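Local structure of RNA-dependent RNA Polymerase (Bombyx mori cytoplasmic polyhedrosis virus, 6TZ0) at residues A[41-46]-A[152-157]; A[434-439]-A[450-455]; A[541-546]-A[683-688]. The protein catalyses RNA-templated RNA synthesis inside the viral particle, transcribing the double-stranded genome into plus strands and probably also making the complementary minus strands. All blocks are in the same frame, centred on the assembly; numbering follows the deposited sequence.

The three contacts follow one another along the chain without interleaving and lie far apart, with centres about 49 to 54 Å from each other and no atoms touching between them. Interaction 1 joins helices 37-44 and 145-160 in the N-terminal part of the polymerase, near arginines that bind ATP. Interactions 2 and 3 both fall in the central polymerase region, yet their nearest atoms are about 36 Å apart: 434-439 with 450-455 is a local strand-to-helix contact away from the nucleotide- and magnesium-binding residues, whereas 541-546 with 683-688 pairs the two strands that lead to and from the magnesium-binding aspartates. Together they sample helices that carry ATP-binding arginines, a β-hairpin packed on the helix that follows it, and the catalytic palm.

Interaction 1 (A[41-46]-A[152-157]); sequences HDFLFN and VIASLD
Phe43 reaches from helix 37-44 to helix 145-160, where its ring meets Ile153, Ala154 and Asp157, with CG anti to the backbone N (chi1 180°), beside the carbonyl carbon. The leading atoms do the touching: CE2 of Phe43 comes to 3.7 Å from CG2 of Ile153, and CZ of Phe43 lies 4.2 Å from CB of Ala154. The backbone N of Ala154 sits at the ring edge, in its plane.

Ile153 is shared between two partners. Its CG2 branch takes the phenylalanine, while CG1, anti to the carbonyl carbon (chi1 -65°), turns to Leu44, whose CD2 is 4.0 Å from it. The two branches of one isoleucine thus serve successive residues of the opposing helix, and no hydrogen bond crosses between the segments.

Asp157, one turn beyond Ile153, meets Phe43 tip to tip, with carboxylate and ring planes 73° apart. Its polar end is held elsewhere: OD1 is hydrogen-bonded to the hydroxyl of Tyr165, and OD2 forms a salt bridge with Arg168. The guanidinium charge would be expected to favour an ionised carboxylate beside this apolar patch.

Arg37 and Arg147, both ATP-binding residues, belong to the same two helices, so the contact joins elements that carry part of that nucleotide site. Around it, helix 166-175 adds Arg168 against Ile153 and Leu167 against Leu156, while helices 206-218 and 774-786 pack against other side chains of segment 152-157.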
# COMPACT_ATOMS: atom_id res chain seq x y z
N HIS A 41 -25.59 7.35 -33.30
CA HIS A 41 -25.11 8.46 -34.11
C HIS A 41 -26.26 9.38 -34.51
O HIS A 41 -26.06 10.59 -34.63
CB HIS A 41 -24.38 7.95 -35.35
CG HIS A 41 -23.68 9.03 -36.12
ND1 HIS A 41 -24.32 9.81 -37.06
CD2 HIS A 41 -22.40 9.45 -36.10
CE1 HIS A 41 -23.46 10.67 -37.57
NE2 HIS A 41 -22.29 10.47 -37.01
N ASP A 42 -27.46 8.83 -34.71
CA ASP A 42 -28.62 9.66 -35.03
C ASP A 42 -29.07 10.48 -33.83
O ASP A 42 -29.46 11.64 -33.98
CB ASP A 42 -29.75 8.76 -35.52
CG ASP A 42 -30.85 9.52 -36.23
OD1 ASP A 42 -30.71 10.75 -36.43
OD2 ASP A 42 -31.87 8.90 -36.58
N PHE A 43 -29.02 9.90 -32.64
CA PHE A 43 -29.45 10.59 -31.43
C PHE A 43 -28.47 11.67 -31.03
O PHE A 43 -28.87 12.78 -30.65
CB PHE A 43 -29.63 9.58 -30.30
CG PHE A 43 -30.08 10.19 -29.01
CD1 PHE A 43 -31.39 10.60 -28.84
CD2 PHE A 43 -29.20 10.32 -27.94
CE1 PHE A 43 -31.81 11.15 -27.65
CE2 PHE A 43 -29.61 10.87 -26.75
CZ PHE A 43 -30.92 11.29 -26.60
N LEU A 44 -27.17 11.37 -31.09
CA LEU A 44 -26.18 12.35 -30.67
C LEU A 44 -25.96 13.45 -31.70
O LEU A 44 -25.49 14.53 -31.33
CB LEU A 44 -24.86 11.66 -30.35
CG LEU A 44 -24.85 10.73 -29.13
CD1 LEU A 44 -23.53 9.99 -29.04
CD2 LEU A 44 -25.09 11.51 -27.86
N PHE A 45 -26.28 13.20 -32.96
CA PHE A 45 -25.95 14.13 -34.04
C PHE A 45 -27.14 14.33 -34.96
O PHE A 45 -27.05 14.21 -36.18
CB PHE A 45 -24.76 13.63 -34.84
CG PHE A 45 -23.56 13.33 -34.00
CD1 PHE A 45 -22.88 14.34 -33.36
CD2 PHE A 45 -23.10 12.03 -33.88
CE1 PHE A 45 -21.78 14.07 -32.58
CE2 PHE A 45 -21.99 11.75 -33.11
CZ PHE A 45 -21.33 12.77 -32.46
N ASN A 46 -28.30 14.62 -34.37
CA ASN A 46 -29.48 14.94 -35.14
C ASN A 46 -29.31 16.29 -35.83
O ASN A 46 -28.53 17.14 -35.39
CB ASN A 46 -30.71 14.95 -34.24
CG ASN A 46 -32.02 14.94 -35.01
OD1 ASN A 46 -32.03 14.89 -36.24
ND2 ASN A 46 -33.13 15.02 -34.28
N VAL A 152 -25.91 10.14 -20.64
CA VAL A 152 -25.89 11.50 -20.09
C VAL A 152 -26.82 12.42 -20.88
O VAL A 152 -27.63 13.16 -20.29
CB VAL A 152 -24.45 12.04 -20.07
CG1 VAL A 152 -24.43 13.48 -19.62
CG2 VAL A 152 -23.61 11.23 -19.14
N ILE A 153 -26.76 12.36 -22.21
CA ILE A 153 -27.58 13.23 -23.05
C ILE A 153 -29.06 12.87 -22.95
O ILE A 153 -29.92 13.75 -22.91
CB ILE A 153 -27.06 13.19 -24.50
CG1 ILE A 153 -25.65 13.79 -24.58
CG2 ILE A 153 -27.96 13.93 -25.45
CD1 ILE A 153 -25.56 15.22 -24.14
N ALA A 154 -29.37 11.57 -22.83
CA ALA A 154 -30.75 11.13 -22.65
C ALA A 154 -31.33 11.61 -21.32
O ALA A 154 -32.49 12.04 -21.27
CB ALA A 154 -30.82 9.61 -22.72
N SER A 155 -30.53 11.55 -20.25
CA SER A 155 -30.99 12.03 -18.96
C SER A 155 -31.24 13.53 -18.98
O SER A 155 -32.26 14.00 -18.44
CB SER A 155 -29.96 11.68 -17.88
OG SER A 155 -28.78 12.42 -18.10
N LEU A 156 -30.34 14.29 -19.62
CA LEU A 156 -30.54 15.74 -19.73
C LEU A 156 -31.77 16.09 -20.56
O LEU A 156 -32.49 17.04 -20.23
CB LEU A 156 -29.29 16.38 -20.32
CG LEU A 156 -28.02 16.53 -19.49
CD1 LEU A 156 -26.86 16.71 -20.41
CD2 LEU A 156 -28.15 17.75 -18.64
N ASP A 157 -32.03 15.32 -21.62
CA ASP A 157 -33.19 15.58 -22.47
C ASP A 157 -34.49 15.31 -21.73
O ASP A 157 -35.45 16.08 -21.83
CB ASP A 157 -33.14 14.73 -23.74
CG ASP A 157 -32.07 15.18 -24.69
OD1 ASP A 157 -31.67 16.35 -24.63
OD2 ASP A 157 -31.66 14.35 -25.53

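Interaction 2 (A[434-439]-A[450-455]); sequences EKLEVG and IVMQAV
Leu436 and Val438 of one strand and its exit meet Val451, Met452 and Val455 on the helix that follows, and every side-chain contact between them is apolar. Leu436 is central, its two methyls parting to different partners. CD1 of Leu436 lies 3.9 Å from CG2 of Val455 and also touches CG1 of Val451, the side chains of Leu436 and Val451 crossing at about a right angle. CD2 of Leu436 faces the thioether, 3.6 Å from SD of Met452; a bend at chi2 (68°) of the methionine brings the sulfur there.

Val438 adds a second apolar contact farther along the chain. Its CG2 is 3.7 Å from CG1 of Val455, the two valines running past one another, oppositely directed, and the same methyl also abuts the backbone O of Val455. Val455 therefore touches both Leu436 of the strand and Val438 just after it: CG1 lies against both CG2 of Val438 and CB of Leu436, CG2 against CD1 of Leu436.

Strand 434-437 runs nearly parallel to helix 450-455, at 20° with axes 9.2 Å apart. It pairs antiparallel with strand 442-446, forming a two-stranded hairpin whose chain continues into helix 449-455. Beyond that helix, Leu933 and Leu937 of helix 927-937 pack on Val455 and Ala454, and helix 413-422 meets Ile450 and Gln453.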
# COMPACT_ATOMS: atom_id res chain seq x y z
N GLU A 434 4.55 -15.37 -10.57
CA GLU A 434 5.95 -15.74 -10.58
C GLU A 434 6.12 -17.25 -10.46
O GLU A 434 5.24 -17.96 -10.00
CB GLU A 434 6.71 -15.05 -9.45
CG GLU A 434 6.83 -13.55 -9.62
CD GLU A 434 7.62 -12.91 -8.50
OE1 GLU A 434 7.96 -13.61 -7.53
OE2 GLU A 434 7.90 -11.69 -8.59
N LYS A 435 7.30 -17.71 -10.88
CA LYS A 435 7.65 -19.12 -10.83
C LYS A 435 8.17 -19.46 -9.44
O LYS A 435 8.89 -18.68 -8.82
CB LYS A 435 8.70 -19.42 -11.89
CG LYS A 435 9.10 -20.86 -12.03
CD LYS A 435 10.03 -21.02 -13.22
CE LYS A 435 11.39 -20.40 -12.94
NZ LYS A 435 12.36 -20.64 -14.04
N LEU A 436 7.79 -20.64 -8.94
CA LEU A 436 8.06 -21.04 -7.56
C LEU A 436 8.80 -22.37 -7.55
O LEU A 436 8.17 -23.43 -7.67
CB LEU A 436 6.76 -21.13 -6.77
CG LEU A 436 5.90 -19.86 -6.72
CD1 LEU A 436 4.63 -20.09 -5.92
CD2 LEU A 436 6.69 -18.71 -6.17
N GLU A 437 10.12 -22.33 -7.41
CA GLU A 437 10.95 -23.52 -7.36
C GLU A 437 11.87 -23.47 -6.14
O GLU A 437 12.35 -22.39 -5.77
CB GLU A 437 11.77 -23.69 -8.64
CG GLU A 437 12.71 -22.54 -8.97
CD GLU A 437 13.54 -22.79 -10.20
OE1 GLU A 437 13.41 -23.88 -10.80
OE2 GLU A 437 14.33 -21.90 -10.58
N VAL A 438 12.10 -24.62 -5.51
CA VAL A 438 12.93 -24.70 -4.32
C VAL A 438 14.14 -25.60 -4.55
O VAL A 438 15.28 -25.14 -4.53
CB VAL A 438 12.12 -25.17 -3.09
CG1 VAL A 438 13.01 -25.18 -1.88
CG2 VAL A 438 10.92 -24.31 -2.87
N GLY A 439 13.90 -26.89 -4.76
CA GLY A 439 14.99 -27.85 -4.82
C GLY A 439 15.31 -28.28 -6.23
O GLY A 439 15.56 -29.46 -6.49
N ILE A 450 0.67 -15.95 0.15
CA ILE A 450 0.52 -17.09 1.04
C ILE A 450 0.92 -18.40 0.34
O ILE A 450 1.46 -19.30 0.99
CB ILE A 450 -0.92 -17.12 1.61
CG1 ILE A 450 -1.00 -18.04 2.81
CG2 ILE A 450 -1.95 -17.47 0.56
CD1 ILE A 450 -0.19 -17.55 4.00
N VAL A 451 0.77 -18.50 -0.98
CA VAL A 451 1.29 -19.67 -1.68
C VAL A 451 2.80 -19.59 -1.80
O VAL A 451 3.50 -20.60 -1.67
CB VAL A 451 0.59 -19.81 -3.05
CG1 VAL A 451 1.23 -20.88 -3.91
CG2 VAL A 451 -0.86 -20.16 -2.85
N MET A 452 3.33 -18.38 -1.99
CA MET A 452 4.77 -18.14 -1.96
C MET A 452 5.37 -18.50 -0.61
O MET A 452 6.47 -19.04 -0.53
CB MET A 452 5.03 -16.68 -2.31
CG MET A 452 6.45 -16.15 -2.19
SD MET A 452 7.72 -16.74 -3.31
CE MET A 452 9.18 -16.18 -2.44
N GLN A 453 4.64 -18.23 0.47
CA GLN A 453 5.12 -18.59 1.80
C GLN A 453 4.99 -20.09 2.05
O GLN A 453 5.82 -20.69 2.73
CB GLN A 453 4.37 -17.78 2.86
CG GLN A 453 4.80 -18.04 4.28
CD GLN A 453 6.24 -17.66 4.54
OE1 GLN A 453 6.70 -16.60 4.11
NE2 GLN A 453 6.96 -18.52 5.22
N ALA A 454 3.95 -20.72 1.49
CA ALA A 454 3.79 -22.16 1.63
C ALA A 454 4.82 -22.94 0.82
O ALA A 454 5.14 -24.08 1.17
CB ALA A 454 2.38 -22.57 1.23
N VAL A 455 5.35 -22.36 -0.25
CA VAL A 455 6.33 -23.05 -1.07
C VAL A 455 7.70 -23.05 -0.41
O VAL A 455 8.36 -24.09 -0.31
CB VAL A 455 6.35 -22.44 -2.48
CG1 VAL A 455 7.58 -22.85 -3.24
CG2 VAL A 455 5.15 -22.91 -3.26

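Interaction 3 (A[541-546]-A[683-688]); sequences VLLSSI and MEIFQG
Val541, Leu543 and Ile685 share one face of an antiparallel strand pair in the polymerase palm, the central pair of a four-stranded sheet. These are the strands of palm motifs A and C: the first leads into Asp547, the second follows Asp680 and Asp681, all three seen binding magnesium.

On this face, Leu543 and Ile685 run alongside each other with the same heading, CD2 of Leu543 being 4.1 Å from CG1 of Ile685. Val541 crosses obliquely over the other branch, its CG2 3.7 Å from CG2 of Ile685. CG2 of Val541, anti to the backbone N, is the branch that meets Ile685.

Leu542, Ser544, Glu684 and Phe686 occupy the reverse face. The Phe686 ring turns its edge to Ser544, with CE2 4.1 Å from CB of that serine. Glu684, extended beyond CG, slants across Ile546, whose CG2 meets the carboxylate carbon. Helix 690-705 covers this face, bringing Thr693 to Leu542 and Asn700 to Glu684.

Main-chain bonds tie the pairs Leu542-Phe686 and Ser544-Glu684. The N-H of Leu542 points nearly straight at O of Phe686 (2.7 Å, 169° at the hydrogen), whereas the bond from Ser544 N to Glu684 O, at 2.9 Å, is bent to 132°.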
# COMPACT_ATOMS: atom_id res chain seq x y z
N VAL A 541 -10.29 30.25 17.90
CA VAL A 541 -9.65 29.02 17.46
C VAL A 541 -8.96 29.27 16.12
O VAL A 541 -9.47 30.00 15.27
CB VAL A 541 -10.68 27.86 17.41
CG1 VAL A 541 -11.79 28.11 16.39
CG2 VAL A 541 -10.01 26.55 17.15
N LEU A 542 -7.75 28.73 15.98
CA LEU A 542 -6.98 28.83 14.75
C LEU A 542 -6.82 27.44 14.16
O LEU A 542 -6.24 26.56 14.80
CB LEU A 542 -5.62 29.46 14.99
CG LEU A 542 -4.80 29.60 13.71
CD1 LEU A 542 -5.50 30.52 12.74
CD2 LEU A 542 -3.41 30.09 13.99
N LEU A 543 -7.32 27.25 12.95
CA LEU A 543 -7.30 25.96 12.29
C LEU A 543 -6.09 25.90 11.37
O LEU A 543 -5.69 26.90 10.78
CB LEU A 543 -8.59 25.78 11.49
CG LEU A 543 -9.84 25.87 12.38
CD1 LEU A 543 -11.10 25.88 11.56
CD2 LEU A 543 -9.89 24.73 13.38
N SER A 544 -5.47 24.72 11.28
CA SER A 544 -4.27 24.56 10.47
C SER A 544 -4.31 23.22 9.75
O SER A 544 -4.12 22.17 10.37
CB SER A 544 -3.01 24.67 11.32
OG SER A 544 -1.84 24.51 10.54
N SER A 545 -4.56 23.26 8.44
CA SER A 545 -4.45 22.07 7.59
C SER A 545 -3.10 22.11 6.87
O SER A 545 -3.01 22.27 5.66
CB SER A 545 -5.60 22.02 6.59
OG SER A 545 -6.84 21.94 7.25
N ILE A 546 -2.04 21.97 7.67
CA ILE A 546 -0.68 22.05 7.15
C ILE A 546 -0.40 20.87 6.23
O ILE A 546 -0.74 19.72 6.53
CB ILE A 546 0.33 22.16 8.31
CG1 ILE A 546 1.77 22.27 7.81
CG2 ILE A 546 0.13 21.07 9.35
CD1 ILE A 546 2.05 23.55 7.12
N MET A 683 -3.47 17.67 10.88
CA MET A 683 -4.56 18.61 11.17
C MET A 683 -4.35 19.19 12.56
O MET A 683 -4.63 18.53 13.56
CB MET A 683 -5.91 17.91 11.08
CG MET A 683 -7.07 18.83 11.30
SD MET A 683 -8.65 18.00 11.23
CE MET A 683 -8.65 17.16 12.80
N GLU A 684 -3.88 20.43 12.63
CA GLU A 684 -3.59 21.08 13.90
C GLU A 684 -4.68 22.07 14.25
O GLU A 684 -5.14 22.84 13.41
CB GLU A 684 -2.24 21.81 13.83
CG GLU A 684 -1.07 20.88 13.67
CD GLU A 684 0.22 21.62 13.47
OE1 GLU A 684 0.17 22.85 13.28
OE2 GLU A 684 1.29 20.98 13.50
N ILE A 685 -5.10 22.06 15.52
CA ILE A 685 -6.09 22.99 16.03
C ILE A 685 -5.50 23.71 17.23
O ILE A 685 -5.14 23.07 18.23
CB ILE A 685 -7.40 22.27 16.41
CG1 ILE A 685 -8.03 21.62 15.19
CG2 ILE A 685 -8.38 23.24 16.99
CD1 ILE A 685 -9.12 20.66 15.51
N PHE A 686 -5.39 25.03 17.14
CA PHE A 686 -4.86 25.88 18.20
C PHE A 686 -5.99 26.74 18.75
O PHE A 686 -6.87 27.15 18.00
CB PHE A 686 -3.75 26.78 17.67
CG PHE A 686 -2.61 26.05 17.06
CD1 PHE A 686 -1.62 25.49 17.85
CD2 PHE A 686 -2.52 25.91 15.69
CE1 PHE A 686 -0.56 24.82 17.28
CE2 PHE A 686 -1.46 25.24 15.11
CZ PHE A 686 -0.48 24.69 15.92
N GLN A 687 -5.96 27.02 20.04
CA GLN A 687 -6.97 27.89 20.64
C GLN A 687 -6.32 28.87 21.60
O GLN A 687 -5.58 28.47 22.50
CB GLN A 687 -8.05 27.09 21.37
CG GLN A 687 -9.22 27.93 21.85
CD GLN A 687 -10.34 27.11 22.46
OE1 GLN A 687 -10.20 25.91 22.67
NE2 GLN A 687 -11.46 27.76 22.71
N GLY A 688 -6.63 30.16 21.43
CA GLY A 688 -6.12 31.19 22.30
C GLY A 688 -6.20 32.56 21.67
O GLY A 688 -7.19 32.89 21.02